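Local coordinates for protein indole-3-pyruvate decarboxylase (Azospirillum brasilense, PDB 2NXW) that decarboxylates indole-3-pyruvate to indole-3-acetaldehyde, a step of auxin biosynthesis, using thiamine diphosphate and a magnesium ion, at residues A26-L31 and L48-V53; P120-G125 and Q152-D157; G86-T91 and F97-A102; A36-G41 and Q435-G440. All blocks are in the same frame, centred on the assembly; numbering follows the deposited sequence.

Contact 1 (A26-L31 and L48-V53); sequences ALLRAL and LPFFKV
L28 reaches from helix 23-33 to two residues of helix 48-57: its CD2 lies 4.2 Å from F50 CZ, while its CD1 meets V53 CG1 at 4.3 Å. The two methyls thus diverge to residues three apart, about one turn of the opposing helix. L27 adds a second touch to the ring, with L27 CD2 4.3 Å from F50 CE1, so the far end of the phenyl receives a methyl from each leucine, both approaching obliquely. The ring gets there because F50 CG stands opposite its backbone N (chi1 179°), which swings CZ and CE1 across to the leucines.

The short segments' axes approach to only 11.7 Å at -55°, and just 160 Å² is buried, so only side-chain ends bridge the gap. The packed part is the F50 corner, which also rests on I116 of strand 113-119. On other faces of the two helices R29 is exposed and K52 partly so, K52 NZ forming a salt bridge with E488 of the second subunit. Every touching group between the segments is hydrocarbon, and no polar bond sets an orientation; cohesion here therefore rests on dispersion and the exclusion of water.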
loop_
_atom_site.group_PDB
_atom_site.type_symbol
_atom_site.label_atom_id
_atom_site.label_comp_id
_atom_site.label_asym_id
_atom_site.label_seq_id
_atom_site.Cartn_x
_atom_site.Cartn_y
_atom_site.Cartn_z
ATOM N N ALA A 26 34.288 -17.158 7.051
ATOM C CA ALA A 26 33.673 -17.880 5.946
ATOM C C ALA A 26 33.018 -16.904 4.974
ATOM O O ALA A 26 33.082 -17.084 3.760
ATOM C CB ALA A 26 32.640 -18.871 6.473
ATOM N N LEU A 27 32.388 -15.869 5.521
ATOM C CA LEU A 27 31.736 -14.867 4.685
ATOM C C LEU A 27 32.771 -14.058 3.901
ATOM O O LEU A 27 32.622 -13.866 2.690
ATOM C CB LEU A 27 30.886 -13.934 5.549
ATOM C CG LEU A 27 30.303 -12.704 4.841
ATOM C CD1 LEU A 27 29.414 -13.124 3.675
ATOM C CD2 LEU A 27 29.504 -11.892 5.847
ATOM N N LEU A 28 33.812 -13.588 4.583
ATOM C CA LEU A 28 34.853 -12.821 3.906
ATOM C C LEU A 28 35.491 -13.658 2.803
ATOM O O LEU A 28 35.752 -13.159 1.711
ATOM C CB LEU A 28 35.913 -12.349 4.907
ATOM C CG LEU A 28 35.436 -11.288 5.920
ATOM C CD1 LEU A 28 36.494 -11.101 7.002
ATOM C CD2 LEU A 28 35.155 -9.952 5.206
ATOM N N ARG A 29 35.720 -14.942 3.075
ATOM C CA ARG A 29 36.313 -15.819 2.071
ATOM C C ARG A 29 35.368 -16.040 0.887
ATOM O O ARG A 29 35.808 -16.077 -0.258
ATOM C CB ARG A 29 36.709 -17.163 2.703
ATOM C CG ARG A 29 37.916 -17.052 3.625
ATOM C CD ARG A 29 38.286 -18.398 4.250
ATOM N NE ARG A 29 39.438 -18.269 5.142
ATOM C CZ ARG A 29 40.673 -17.987 4.738
ATOM N NH1 ARG A 29 40.930 -17.804 3.450
ATOM N NH2 ARG A 29 41.655 -17.876 5.625
ATOM N N ALA A 30 34.073 -16.182 1.160
ATOM C CA ALA A 30 33.080 -16.375 0.106
ATOM C C ALA A 30 33.037 -15.146 -0.810
ATOM O O ALA A 30 32.858 -15.268 -2.023
ATOM C CB ALA A 30 31.706 -16.613 0.715
ATOM N N LEU A 31 33.203 -13.967 -0.219
ATOM C CA LEU A 31 33.195 -12.733 -0.998
ATOM C C LEU A 31 34.450 -12.666 -1.869
ATOM O O LEU A 31 34.378 -12.330 -3.051
ATOM C CB LEU A 31 33.123 -11.520 -0.061
ATOM C CG LEU A 31 31.767 -11.370 0.639
ATOM C CD1 LEU A 31 31.883 -10.453 1.847
ATOM C CD2 LEU A 31 30.736 -10.859 -0.375
ATOM N N LEU A 48 31.594 -4.444 16.165
ATOM C CA LEU A 48 33.001 -4.545 16.562
ATOM C C LEU A 48 33.616 -5.935 16.370
ATOM O O LEU A 48 34.708 -6.055 15.817
ATOM C CB LEU A 48 33.191 -4.048 17.998
ATOM C CG LEU A 48 33.227 -2.521 18.117
ATOM C CD1 LEU A 48 33.251 -2.106 19.575
ATOM C CD2 LEU A 48 34.451 -1.986 17.392
ATOM N N PRO A 49 32.931 -6.996 16.820
ATOM C CA PRO A 49 33.502 -8.336 16.636
ATOM C C PRO A 49 33.776 -8.673 15.166
ATOM O O PRO A 49 34.790 -9.290 14.839
ATOM C CB PRO A 49 32.443 -9.245 17.256
ATOM C CG PRO A 49 31.913 -8.393 18.382
ATOM C CD PRO A 49 31.750 -7.044 17.706
ATOM N N PHE A 50 32.870 -8.267 14.279
ATOM C CA PHE A 50 33.040 -8.528 12.854
ATOM C C PHE A 50 34.238 -7.754 12.289
ATOM O O PHE A 50 35.032 -8.298 11.522
ATOM C CB PHE A 50 31.768 -8.150 12.080
ATOM C CG PHE A 50 31.876 -8.368 10.602
ATOM C CD1 PHE A 50 31.843 -9.650 10.068
ATOM C CD2 PHE A 50 32.047 -7.288 9.743
ATOM C CE1 PHE A 50 31.981 -9.863 8.693
ATOM C CE2 PHE A 50 32.184 -7.484 8.380
ATOM C CZ PHE A 50 32.153 -8.768 7.849
ATOM N N PHE A 51 34.372 -6.483 12.666
ATOM C CA PHE A 51 35.490 -5.700 12.161
ATOM C C PHE A 51 36.818 -6.245 12.684
ATOM O O PHE A 51 37.834 -6.141 12.000
ATOM C CB PHE A 51 35.328 -4.218 12.526
ATOM C CG PHE A 51 34.481 -3.434 11.554
ATOM C CD1 PHE A 51 33.127 -3.724 11.398
ATOM C CD2 PHE A 51 35.042 -2.399 10.808
ATOM C CE1 PHE A 51 32.338 -2.989 10.513
ATOM C CE2 PHE A 51 34.260 -1.655 9.913
ATOM C CZ PHE A 51 32.909 -1.954 9.771
ATOM N N LYS A 52 36.795 -6.838 13.878
ATOM C CA LYS A 52 37.998 -7.420 14.477
ATOM C C LYS A 52 38.463 -8.576 13.606
ATOM O O LYS A 52 39.651 -8.694 13.310
ATOM C CB LYS A 52 37.708 -7.923 15.893
ATOM C CG LYS A 52 38.889 -8.652 16.546
ATOM C CD LYS A 52 38.568 -9.020 17.986
ATOM C CE LYS A 52 39.705 -9.829 18.613
ATOM N NZ LYS A 52 39.445 -10.117 20.048
ATOM N N VAL A 53 37.534 -9.431 13.190
ATOM C CA VAL A 53 37.899 -10.550 12.331
ATOM C C VAL A 53 38.440 -10.026 11.006
ATOM O O VAL A 53 39.455 -10.498 10.501
ATOM C CB VAL A 53 36.693 -11.479 12.061
ATOM C CG1 VAL A 53 37.066 -12.546 11.029
ATOM C CG2 VAL A 53 36.247 -12.142 13.364
#

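Contact 2 (P120-G125 and Q152-D157); sequences PGTTEG and QARLDD
T122 meets the flat end of R154 with carbon instead of an acceptor: T122 CA lies 4.1 Å from R154 NH2, near the guanidinium plane and at its edge. The arginine chain is extended from CG to NE, carrying the head group across to the type I turn G121-E124. The closest touch is made by the threonine methyl, T122 CG2 to D156 CB at 3.7 Å, the two side chains crossing obliquely. With chi1 at 61°, T122 CG2 sits opposite its own carbonyl carbon and faces D156, while OG1 is held by another partner.

Within Q152-D157, D156 OD2 is 3.2 Å from R154 NE, but well out of the guanidinium plane, so this salt bridge is an attraction of charges without an N-H aimed at the oxygen. Only 115 Å² is buried, and none of the three touching residues is fully buried.

Strand 152-154 is an outermost strand of the parallel sheet within this chain, paired with strand 179-184. T122 and R154 both also touch P184 at the end of that neighbour, so the loop following strand 113-119 meets the chain leaving strand 152-154 beside strand 179-184.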
loop_
_atom_site.group_PDB
_atom_site.type_symbol
_atom_site.label_atom_id
_atom_site.label_comp_id
_atom_site.label_asym_id
_atom_site.label_seq_id
_atom_site.Cartn_x
_atom_site.Cartn_y
_atom_site.Cartn_z
ATOM N N PRO A 120 22.231 -7.010 17.146
ATOM C CA PRO A 120 22.245 -7.504 18.528
ATOM C C PRO A 120 22.404 -9.023 18.522
ATOM O O PRO A 120 21.993 -9.685 17.566
ATOM C CB PRO A 120 20.875 -7.076 19.057
ATOM C CG PRO A 120 20.592 -5.811 18.285
ATOM C CD PRO A 120 21.035 -6.186 16.887
ATOM N N GLY A 121 23.004 -9.562 19.580
ATOM C CA GLY A 121 23.182 -11.001 19.679
ATOM C C GLY A 121 21.836 -11.704 19.690
ATOM O O GLY A 121 20.835 -11.123 20.106
ATOM N N THR A 122 21.806 -12.957 19.246
ATOM C CA THR A 122 20.554 -13.707 19.189
ATOM C C THR A 122 19.829 -13.864 20.520
ATOM O O THR A 122 18.632 -14.135 20.544
ATOM C CB THR A 122 20.760 -15.113 18.609
ATOM O OG1 THR A 122 21.665 -15.844 19.441
ATOM C CG2 THR A 122 21.309 -15.030 17.193
ATOM N N THR A 123 20.540 -13.701 21.627
ATOM C CA THR A 123 19.896 -13.835 22.926
ATOM C C THR A 123 19.735 -12.501 23.644
ATOM O O THR A 123 19.499 -12.468 24.852
ATOM C CB THR A 123 20.669 -14.810 23.834
ATOM O OG1 THR A 123 21.980 -14.297 24.093
ATOM C CG2 THR A 123 20.783 -16.170 23.163
ATOM N N GLU A 124 19.863 -11.410 22.893
ATOM C CA GLU A 124 19.717 -10.066 23.444
ATOM C C GLU A 124 18.304 -9.530 23.230
ATOM O O GLU A 124 17.326 -10.174 23.610
ATOM C CB GLU A 124 20.740 -9.116 22.817
ATOM C CG GLU A 124 22.179 -9.596 22.921
ATOM C CD GLU A 124 23.174 -8.561 22.434
ATOM O OE1 GLU A 124 24.291 -8.953 22.033
ATOM O OE2 GLU A 124 22.840 -7.358 22.451
ATOM N N GLY A 125 18.199 -8.351 22.622
ATOM C CA GLY A 125 16.899 -7.776 22.321
ATOM C C GLY A 125 16.960 -6.291 22.014
ATOM O O GLY A 125 17.794 -5.841 21.225
ATOM N N GLN A 152 17.968 -11.066 1.036
ATOM C CA GLN A 152 18.405 -10.743 2.382
ATOM C C GLN A 152 18.522 -12.006 3.215
ATOM O O GLN A 152 17.870 -13.015 2.931
ATOM C CB GLN A 152 17.387 -9.850 3.099
ATOM C CG GLN A 152 16.843 -8.648 2.336
ATOM C CD GLN A 152 15.781 -9.029 1.324
ATOM O OE1 GLN A 152 14.925 -9.888 1.592
ATOM N NE2 GLN A 152 15.814 -8.385 0.161
ATOM N N ALA A 153 19.342 -11.942 4.256
ATOM C CA ALA A 153 19.452 -13.060 5.171
ATOM C C ALA A 153 19.960 -12.589 6.516
ATOM O O ALA A 153 20.800 -11.694 6.599
ATOM C CB ALA A 153 20.385 -14.141 4.613
ATOM N N ARG A 154 19.405 -13.166 7.575
ATOM C CA ARG A 154 19.863 -12.890 8.921
ATOM C C ARG A 154 20.642 -14.160 9.247
ATOM O O ARG A 154 20.067 -15.247 9.290
ATOM C CB ARG A 154 18.695 -12.725 9.895
ATOM C CG ARG A 154 19.177 -12.605 11.330
ATOM C CD ARG A 154 18.056 -12.380 12.330
ATOM N NE ARG A 154 18.588 -12.420 13.690
ATOM C CZ ARG A 154 17.898 -12.113 14.781
ATOM N NH1 ARG A 154 16.628 -11.737 14.682
ATOM N NH2 ARG A 154 18.482 -12.180 15.975
ATOM N N LEU A 155 21.946 -14.028 9.452
ATOM C CA LEU A 155 22.786 -15.180 9.734
ATOM C C LEU A 155 22.804 -15.479 11.233
ATOM O O LEU A 155 23.824 -15.307 11.909
ATOM C CB LEU A 155 24.197 -14.921 9.202
ATOM C CG LEU A 155 24.253 -14.519 7.720
ATOM C CD1 LEU A 155 25.700 -14.312 7.293
ATOM C CD2 LEU A 155 23.597 -15.595 6.866
ATOM N N ASP A 156 21.665 -15.947 11.734
ATOM C CA ASP A 156 21.514 -16.254 13.151
ATOM C C ASP A 156 21.528 -17.749 13.473
ATOM O O ASP A 156 21.246 -18.147 14.605
ATOM C CB ASP A 156 20.216 -15.642 13.684
ATOM C CG ASP A 156 18.992 -16.104 12.916
ATOM O OD1 ASP A 156 19.079 -17.095 12.161
ATOM O OD2 ASP A 156 17.927 -15.474 13.081
ATOM N N ASP A 157 21.843 -18.567 12.479
ATOM C CA ASP A 157 21.902 -20.017 12.665
ATOM C C ASP A 157 23.140 -20.523 11.935
ATOM O O ASP A 157 23.135 -20.644 10.709
ATOM C CB ASP A 157 20.652 -20.673 12.081
ATOM C CG ASP A 157 20.595 -22.165 12.345
ATOM O OD1 ASP A 157 21.664 -22.775 12.546
ATOM O OD2 ASP A 157 19.478 -22.726 12.338
#

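Contact 3 (G86-T91 and F97-A102); sequences GVAAVT and FNMVNA
V90 of the extended strand 86-90 and M99 have the nearest CA atoms, 8.3 Å apart, a gap that leaves side chains to make the contact. M99 lies in a type I turn, F97 to V100, that leads into helix 100-108. A88 and V90, alternate residues of the strand, both point their CB toward the turn, and A89 between them points away.

Across these two segments M99 is the one residue that meets the strand. Its CG is roughly opposite the backbone N (chi1 -155°), the chain continues extended through chi2, and the bend at chi3 (67°) lays the S-CH3 end against both strand residues. SD is 3.7 Å from V90 CG1, and CE is 3.7 Å from A88 CB. The cross distances, SD to A88 CB and CE to V90 CG1, are each 3.8 Å. An alanine at M99 is likely to open a gap beside A88 and V90, leaving their methyls without this partner.

V71 of helix 68-82 also packs on both A88 and M99. Next to M99, N98 ND2 bonds to OE1 of E68, a residue of the thiamine diphosphate pocket. The touching atoms are carbon and one sulfur, all buried, which implies an apolar, polarisable junction close to the cofactor site.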
loop_
_atom_site.group_PDB
_atom_site.type_symbol
_atom_site.label_atom_id
_atom_site.label_comp_id
_atom_site.label_asym_id
_atom_site.label_seq_id
_atom_site.Cartn_x
_atom_site.Cartn_y
_atom_site.Cartn_z
ATOM N N GLY A 86 30.688 -5.572 -4.477
ATOM C CA GLY A 86 31.197 -4.511 -3.626
ATOM C C GLY A 86 30.835 -4.916 -2.204
ATOM O O GLY A 86 29.878 -5.667 -2.012
ATOM N N VAL A 87 31.578 -4.441 -1.205
ATOM C CA VAL A 87 31.287 -4.817 0.177
ATOM C C VAL A 87 31.276 -3.601 1.083
ATOM O O VAL A 87 32.267 -2.872 1.193
ATOM C CB VAL A 87 32.308 -5.863 0.704
ATOM C CG1 VAL A 87 31.842 -6.411 2.052
ATOM C CG2 VAL A 87 32.458 -6.996 -0.309
ATOM N N ALA A 88 30.140 -3.408 1.749
ATOM C CA ALA A 88 29.926 -2.275 2.637
ATOM C C ALA A 88 29.474 -2.777 3.995
ATOM O O ALA A 88 28.395 -3.372 4.110
ATOM C CB ALA A 88 28.862 -1.359 2.042
ATOM N N ALA A 89 30.292 -2.524 5.011
ATOM C CA ALA A 89 30.015 -2.974 6.376
ATOM C C ALA A 89 29.636 -1.832 7.304
ATOM O O ALA A 89 30.353 -0.835 7.409
ATOM C CB ALA A 89 31.241 -3.722 6.936
ATOM N N VAL A 90 28.511 -2.012 7.992
ATOM C CA VAL A 90 27.980 -1.012 8.903
ATOM C C VAL A 90 27.521 -1.603 10.229
ATOM O O VAL A 90 27.499 -2.829 10.417
ATOM C CB VAL A 90 26.777 -0.279 8.265
ATOM C CG1 VAL A 90 27.243 0.504 7.026
ATOM C CG2 VAL A 90 25.690 -1.279 7.897
ATOM N N THR A 91 27.156 -0.733 11.155
ATOM C CA THR A 91 26.674 -1.190 12.443
ATOM C C THR A 91 25.160 -1.018 12.476
ATOM O O THR A 91 24.583 -0.266 11.686
ATOM C CB THR A 91 27.352 -0.428 13.596
ATOM O OG1 THR A 91 27.059 -1.091 14.836
ATOM C CG2 THR A 91 26.870 1.025 13.649
ATOM N N PHE A 97 21.000 2.741 8.644
ATOM C CA PHE A 97 19.996 3.620 8.059
ATOM C C PHE A 97 20.643 4.758 7.281
ATOM O O PHE A 97 20.066 5.263 6.321
ATOM C CB PHE A 97 19.079 4.200 9.136
ATOM C CG PHE A 97 18.103 3.208 9.695
ATOM C CD1 PHE A 97 17.273 2.482 8.850
ATOM C CD2 PHE A 97 18.023 2.996 11.070
ATOM C CE1 PHE A 97 16.359 1.543 9.367
ATOM C CE2 PHE A 97 17.125 2.070 11.600
ATOM C CZ PHE A 97 16.291 1.341 10.749
ATOM N N ASN A 98 21.850 5.136 7.696
ATOM C CA ASN A 98 22.585 6.209 7.047
ATOM C C ASN A 98 23.160 5.803 5.684
ATOM O O ASN A 98 23.722 6.632 4.984
ATOM C CB ASN A 98 23.704 6.670 7.994
ATOM C CG ASN A 98 24.137 8.103 7.752
ATOM O OD1 ASN A 98 23.387 8.926 7.209
ATOM N ND2 ASN A 98 25.350 8.421 8.189
ATOM N N MET A 99 23.029 4.529 5.308
ATOM C CA MET A 99 23.539 4.061 4.019
ATOM C C MET A 99 22.411 3.652 3.056
ATOM O O MET A 99 22.665 3.164 1.959
ATOM C CB MET A 99 24.495 2.880 4.245
ATOM C CG MET A 99 25.510 2.701 3.124
ATOM S SD MET A 99 26.779 1.476 3.536
ATOM C CE MET A 99 25.786 -0.070 3.596
ATOM N N VAL A 100 21.167 3.875 3.467
ATOM C CA VAL A 100 20.008 3.521 2.660
ATOM C C VAL A 100 20.034 4.184 1.278
ATOM O O VAL A 100 19.761 3.541 0.265
ATOM C CB VAL A 100 18.705 3.878 3.428
ATOM C CG1 VAL A 100 17.497 3.885 2.507
ATOM C CG2 VAL A 100 18.490 2.863 4.559
ATOM N N ASN A 101 20.370 5.469 1.218
ATOM C CA ASN A 101 20.419 6.147 -0.065
ATOM C C ASN A 101 21.480 5.560 -1.004
ATOM O O ASN A 101 21.202 5.291 -2.178
ATOM C CB ASN A 101 20.663 7.645 0.148
ATOM C CG ASN A 101 20.798 8.387 -1.149
ATOM O OD1 ASN A 101 19.977 8.227 -2.058
ATOM N ND2 ASN A 101 21.835 9.209 -1.255
ATOM N N ALA A 102 22.702 5.369 -0.502
ATOM C CA ALA A 102 23.754 4.817 -1.354
ATOM C C ALA A 102 23.366 3.436 -1.875
ATOM O O ALA A 102 23.645 3.098 -3.030
ATOM C CB ALA A 102 25.072 4.736 -0.581
#

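Contact 4 (A36-G41 and Q435-G440); sequences AQAMFG and QCVSGG
The F40 ring meets C436 at its edge: SG lies in the ring plane, 5.3 Å from the centroid and 83° off the normal, a cysteine sulfur-aromatic contact. The nearest ring atom to the sulfur is F40 CE1, at 4.0 Å, and C436 CB is equally distant from F40 CZ, so the cysteine borders one corner of the phenyl. F40 CG stands opposite its carbonyl carbon (chi1 -61°), which directs the ring's far end to the helix; A74 and A78 of helix 68-82 also pack against the ring.

The flat amide of Q37 takes part through its oxygen, with OE1 3.6 Å from V437 CB. That carbon is aliphatic, so this is a van der Waals touch; the oxygen's hydrogen bond goes to S82 OG. V437 CG1 packs against both Q37 CB, at 4.0 Å, and A38 CB, at 4.1 Å. V437 gives the largest share of the 195 Å² contact.

Y81 of helix 68-82 also touches V437, and H63 of strand 62-64 touches both A38 and C436. The end of helix 427-437, from the C-terminal cofactor-binding domain, therefore lies against strand 39-41 of the N-terminal domain's parallel sheet, beside helix 68-82.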
loop_
_atom_site.group_PDB
_atom_site.type_symbol
_atom_site.label_atom_id
_atom_site.label_comp_id
_atom_site.label_asym_id
_atom_site.label_seq_id
_atom_site.Cartn_x
_atom_site.Cartn_y
_atom_site.Cartn_z
ATOM N N ALA A 36 35.436 -10.061 -4.784
ATOM C CA ALA A 36 35.494 -8.854 -3.969
ATOM C C ALA A 36 36.952 -8.495 -3.723
ATOM O O ALA A 36 37.790 -9.379 -3.478
ATOM C CB ALA A 36 34.775 -9.073 -2.654
ATOM N N GLN A 37 37.262 -7.201 -3.771
ATOM C CA GLN A 37 38.636 -6.744 -3.604
ATOM C C GLN A 37 38.907 -5.929 -2.349
ATOM O O GLN A 37 40.058 -5.629 -2.031
ATOM C CB GLN A 37 39.051 -5.930 -4.828
ATOM C CG GLN A 37 38.996 -6.723 -6.125
ATOM C CD GLN A 37 39.307 -5.884 -7.346
ATOM O OE1 GLN A 37 38.601 -4.925 -7.652
ATOM N NE2 GLN A 37 40.366 -6.245 -8.056
ATOM N N ALA A 38 37.853 -5.558 -1.635
ATOM C CA ALA A 38 38.021 -4.774 -0.427
ATOM C C ALA A 38 36.709 -4.722 0.319
ATOM O O ALA A 38 35.675 -5.121 -0.200
ATOM C CB ALA A 38 38.455 -3.357 -0.791
ATOM N N MET A 39 36.772 -4.256 1.554
ATOM C CA MET A 39 35.570 -4.072 2.333
ATOM C C MET A 39 35.660 -2.685 2.922
ATOM O O MET A 39 36.638 -2.334 3.593
ATOM C CB MET A 39 35.434 -5.089 3.455
ATOM C CG MET A 39 34.086 -4.919 4.170
ATOM S SD MET A 39 33.662 -6.293 5.229
ATOM C CE MET A 39 34.944 -6.098 6.383
ATOM N N PHE A 40 34.656 -1.876 2.619
ATOM C CA PHE A 40 34.587 -0.519 3.133
ATOM C C PHE A 40 33.636 -0.550 4.318
ATOM O O PHE A 40 32.678 -1.319 4.323
ATOM C CB PHE A 40 34.034 0.421 2.056
ATOM C CG PHE A 40 34.884 0.486 0.829
ATOM C CD1 PHE A 40 35.962 1.378 0.758
ATOM C CD2 PHE A 40 34.640 -0.365 -0.239
ATOM C CE1 PHE A 40 36.778 1.410 -0.369
ATOM C CE2 PHE A 40 35.451 -0.343 -1.370
ATOM C CZ PHE A 40 36.527 0.550 -1.435
ATOM N N GLY A 41 33.889 0.271 5.329
ATOM C CA GLY A 41 32.967 0.278 6.448
ATOM C C GLY A 41 33.236 1.246 7.567
ATOM O O GLY A 41 34.284 1.889 7.611
ATOM N N GLN A 435 39.622 4.159 -6.677
ATOM C CA GLN A 435 41.075 4.168 -6.587
ATOM C C GLN A 435 41.597 3.164 -5.554
ATOM O O GLN A 435 42.705 2.641 -5.703
ATOM C CB GLN A 435 41.604 5.589 -6.329
ATOM C CG GLN A 435 43.126 5.651 -6.583
ATOM C CD GLN A 435 43.688 7.033 -6.875
ATOM O OE1 GLN A 435 44.903 7.262 -6.709
ATOM N NE2 GLN A 435 42.846 7.949 -7.324
ATOM N N CYS A 436 40.812 2.861 -4.522
ATOM C CA CYS A 436 41.275 1.877 -3.541
ATOM C C CYS A 436 41.490 0.516 -4.200
ATOM O O CYS A 436 42.344 -0.255 -3.750
ATOM C CB CYS A 436 40.278 1.717 -2.389
ATOM S SG CYS A 436 40.329 3.045 -1.169
ATOM N N VAL A 437 40.739 0.216 -5.255
ATOM C CA VAL A 437 40.878 -1.077 -5.923
ATOM C C VAL A 437 41.511 -1.009 -7.310
ATOM O O VAL A 437 41.587 -2.022 -8.003
ATOM C CB VAL A 437 39.495 -1.801 -6.033
ATOM C CG1 VAL A 437 38.891 -1.966 -4.638
ATOM C CG2 VAL A 437 38.534 -1.029 -6.954
ATOM N N SER A 438 42.008 0.165 -7.697
ATOM C CA SER A 438 42.584 0.363 -9.027
ATOM C C SER A 438 44.059 0.019 -9.208
ATOM O O SER A 438 44.608 0.227 -10.290
ATOM C CB SER A 438 42.370 1.811 -9.452
ATOM O OG SER A 438 43.275 2.649 -8.752
ATOM N N GLY A 439 44.702 -0.487 -8.164
ATOM C CA GLY A 439 46.100 -0.853 -8.310
ATOM C C GLY A 439 46.967 0.296 -8.766
ATOM O O GLY A 439 47.814 0.143 -9.658
ATOM N N GLY A 440 46.738 1.454 -8.154
ATOM C CA GLY A 440 47.514 2.642 -8.465
ATOM C C GLY A 440 47.061 3.522 -9.619
ATOM O O GLY A 440 47.634 4.600 -9.820
#

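Contacts 1, 3 and 4 are mutually adjacent, with each pair of centres about 16 Å apart; contact 2 touches none of them, though its centre is about 15 Å from that of contact 1 and 28 Å from that of contact 4. Strands 39-41 and 86-90 are neighbours in the N-terminal parallel sheet, joining contacts 3 and 4 through the backbone bonds A89 N to F40 O and F40 N to V87 O. Strand 152-154 of contact 2 lies at an outer end of that sheet. Along the chain the segments of contacts 1 and 4 alternate, and contacts 3 and 2 follow, nested within the loop contact 4 closes. Contacts 1 to 3 thus lie within one alpha/beta domain, whereas contact 4 docks the C-terminal cofactor-binding domain onto it.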